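Local coordinates for ywnA (PDB 1XD7), which probably binds DNA as a winged helix-turn-helix transcriptional regulator of the Rrf2 family, at residues R7-I12 with V76-K82. Residues are numbered along the deposited sequence.
Sequences RLAVAI and VYRAVQK
In this Rrf2-type winged helix-turn-helix fold, the start of helix 7-19 (Ala11 N to Arg7 O, 2.8 Å) packs across the C-terminal part of helix 73-80, which follows the wing strands. The short axes of 7-12 and 76-80 approach to 9.3 Å, with 113° between their N-to-C directions; CA of Leu8 and CA of Tyr77 are 5.7 Å apart. With no hydrogen bond between the segments, apolar packing holds the centre. Val76 (chi1 t) and Val80 (chi1 m) both direct their CA-to-CB bonds toward segment 7-12: Ala11 CB lies 3.7 Å from Val76 CG1 and 4.0 Å from Val80 CG1, while Leu8 CD2 reaches Val76 CG1 at 3.9 Å. Val80 also touches Met43 of the predicted helix-turn-helix, and Leu8 meets Phe111 of the second subunit. Arg7 (chi1 m, chi2 and chi3 t) runs alongside Val80, their CB atoms 4.2 Å apart and Arg7 CD 3.5 Å from Val80 O. Despite like charges, Lys82 CG lies over one guanidinium face, 3.5 Å from Arg7 NH2.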
loop_
_atom_site.group_PDB
_atom_site.type_symbol
_atom_site.label_atom_id
_atom_site.label_comp_id
_atom_site.label_asym_id
_atom_site.label_seq_id
_atom_site.Cartn_x
_atom_site.Cartn_y
_atom_site.Cartn_z
ATOM N N ARG A 7 -10.827 0.565 2.497
ATOM C CA ARG A 7 -12.228 0.525 2.084
ATOM C C ARG A 7 -12.522 -0.797 1.388
ATOM O O ARG A 7 -13.678 -1.154 1.156
ATOM C CB ARG A 7 -12.517 1.663 1.100
ATOM C CG ARG A 7 -11.973 3.024 1.500
ATOM C CD ARG A 7 -12.412 4.122 0.522
ATOM N NE ARG A 7 -11.888 5.431 0.908
ATOM C CZ ARG A 7 -12.297 6.585 0.387
ATOM N NH1 ARG A 7 -13.245 6.596 -0.546
ATOM N NH2 ARG A 7 -11.759 7.731 0.796
ATOM N N LEU A 8 -11.454 -1.505 1.037
ATOM C CA LEU A 8 -11.550 -2.774 0.333
ATOM C C LEU A 8 -12.166 -3.794 1.276
ATOM O O LEU A 8 -13.112 -4.518 0.931
ATOM C CB LEU A 8 -10.148 -3.216 -0.073
ATOM C CG LEU A 8 -9.946 -4.205 -1.212
ATOM C CD1 LEU A 8 -8.801 -5.109 -0.816
ATOM C CD2 LEU A 8 -11.181 -5.008 -1.486
ATOM N N ALA A 9 -11.615 -3.842 2.475
ATOM C CA ALA A 9 -12.107 -4.752 3.483
ATOM C C ALA A 9 -13.589 -4.467 3.715
ATOM O O ALA A 9 -14.442 -5.355 3.586
ATOM C CB ALA A 9 -11.325 -4.565 4.769
ATOM N N VAL A 10 -13.908 -3.219 4.040
ATOM C CA VAL A 10 -15.305 -2.877 4.285
ATOM C C VAL A 10 -16.156 -3.228 3.071
ATOM O O VAL A 10 -17.297 -3.690 3.209
ATOM C CB VAL A 10 -15.455 -1.372 4.662
ATOM C CG1 VAL A 10 -16.892 -0.934 4.576
ATOM C CG2 VAL A 10 -14.939 -1.152 6.086
ATOM N N ALA A 11 -15.608 -3.030 1.877
ATOM C CA ALA A 11 -16.383 -3.360 0.693
ATOM C C ALA A 11 -16.593 -4.874 0.616
ATOM O O ALA A 11 -17.628 -5.333 0.151
ATOM C CB ALA A 11 -15.690 -2.850 -0.560
ATOM N N ILE A 12 -15.613 -5.642 1.086
ATOM C CA ILE A 12 -15.710 -7.102 1.068
ATOM C C ILE A 12 -16.767 -7.631 2.061
ATOM O O ILE A 12 -17.598 -8.477 1.701
ATOM C CB ILE A 12 -14.347 -7.755 1.383
ATOM C CG1 ILE A 12 -13.286 -7.261 0.394
ATOM C CG2 ILE A 12 -14.460 -9.258 1.270
ATOM C CD1 ILE A 12 -13.547 -7.669 -1.039
ATOM N N VAL A 76 -13.033 -5.122 -7.121
ATOM C CA VAL A 76 -13.664 -4.429 -6.004
ATOM C C VAL A 76 -12.862 -3.193 -5.649
ATOM O O VAL A 76 -13.414 -2.119 -5.409
ATOM C CB VAL A 76 -13.716 -5.313 -4.739
ATOM C CG1 VAL A 76 -14.384 -4.550 -3.608
ATOM C CG2 VAL A 76 -14.452 -6.602 -5.026
ATOM N N TYR A 77 -11.551 -3.374 -5.598
ATOM C CA TYR A 77 -10.618 -2.312 -5.275
ATOM C C TYR A 77 -10.854 -1.029 -6.065
ATOM O O TYR A 77 -11.109 0.021 -5.488
ATOM C CB TYR A 77 -9.197 -2.797 -5.528
ATOM C CG TYR A 77 -8.129 -1.766 -5.233
ATOM C CD1 TYR A 77 -7.850 -1.369 -3.924
ATOM C CD2 TYR A 77 -7.369 -1.211 -6.265
ATOM C CE1 TYR A 77 -6.832 -0.446 -3.650
ATOM C CE2 TYR A 77 -6.348 -0.287 -6.003
ATOM C CZ TYR A 77 -6.082 0.089 -4.695
ATOM O OH TYR A 77 -5.054 0.978 -4.437
ATOM N N ARG A 78 -10.757 -1.115 -7.387
ATOM C CA ARG A 78 -10.948 0.052 -8.241
ATOM C C ARG A 78 -12.251 0.768 -7.957
ATOM O O ARG A 78 -12.282 1.993 -7.861
ATOM C CB ARG A 78 -10.905 -0.339 -9.717
ATOM C CG ARG A 78 -9.663 0.152 -10.457
ATOM C CD ARG A 78 -9.875 0.069 -11.966
ATOM N NE ARG A 78 -10.323 1.320 -12.589
ATOM C CZ ARG A 78 -11.343 2.076 -12.176
ATOM N NH1 ARG A 78 -12.058 1.734 -11.113
ATOM N NH2 ARG A 78 -11.658 3.180 -12.842
ATOM N N ALA A 79 -13.330 0.008 -7.819
ATOM C CA ALA A 79 -14.634 0.596 -7.546
ATOM C C ALA A 79 -14.626 1.467 -6.297
ATOM O O ALA A 79 -15.346 2.451 -6.235
ATOM C CB ALA A 79 -15.680 -0.493 -7.411
ATOM N N VAL A 80 -13.814 1.118 -5.305
ATOM C CA VAL A 80 -13.753 1.902 -4.072
ATOM C C VAL A 80 -12.393 2.584 -3.922
ATOM O O VAL A 80 -12.074 3.143 -2.871
ATOM C CB VAL A 80 -13.986 1.013 -2.827
ATOM C CG1 VAL A 80 -15.401 0.433 -2.831
ATOM C CG2 VAL A 80 -12.960 -0.099 -2.805
ATOM N N GLN A 81 -11.607 2.526 -4.989
ATOM C CA GLN A 81 -10.268 3.106 -5.048
ATOM C C GLN A 81 -10.287 4.633 -4.981
ATOM O O GLN A 81 -11.000 5.282 -5.747
ATOM C CB GLN A 81 -9.587 2.654 -6.349
ATOM C CG GLN A 81 -8.350 3.426 -6.738
ATOM C CD GLN A 81 -7.227 3.269 -5.740
ATOM O OE1 GLN A 81 -7.389 3.547 -4.546
ATOM N NE2 GLN A 81 -6.070 2.824 -6.223
ATOM N N LYS A 82 -9.497 5.198 -4.068
ATOM C CA LYS A 82 -9.405 6.650 -3.903
ATOM C C LYS A 82 -8.844 7.332 -5.150
ATOM O O LYS A 82 -7.738 7.878 -5.130
ATOM C CB LYS A 82 -8.520 6.983 -2.699
ATOM C CG LYS A 82 -9.179 6.691 -1.355
ATOM C CD LYS A 82 -8.183 6.757 -0.201
ATOM C CE LYS A 82 -7.465 8.094 -0.136
ATOM N NZ LYS A 82 -8.410 9.222 0.037
#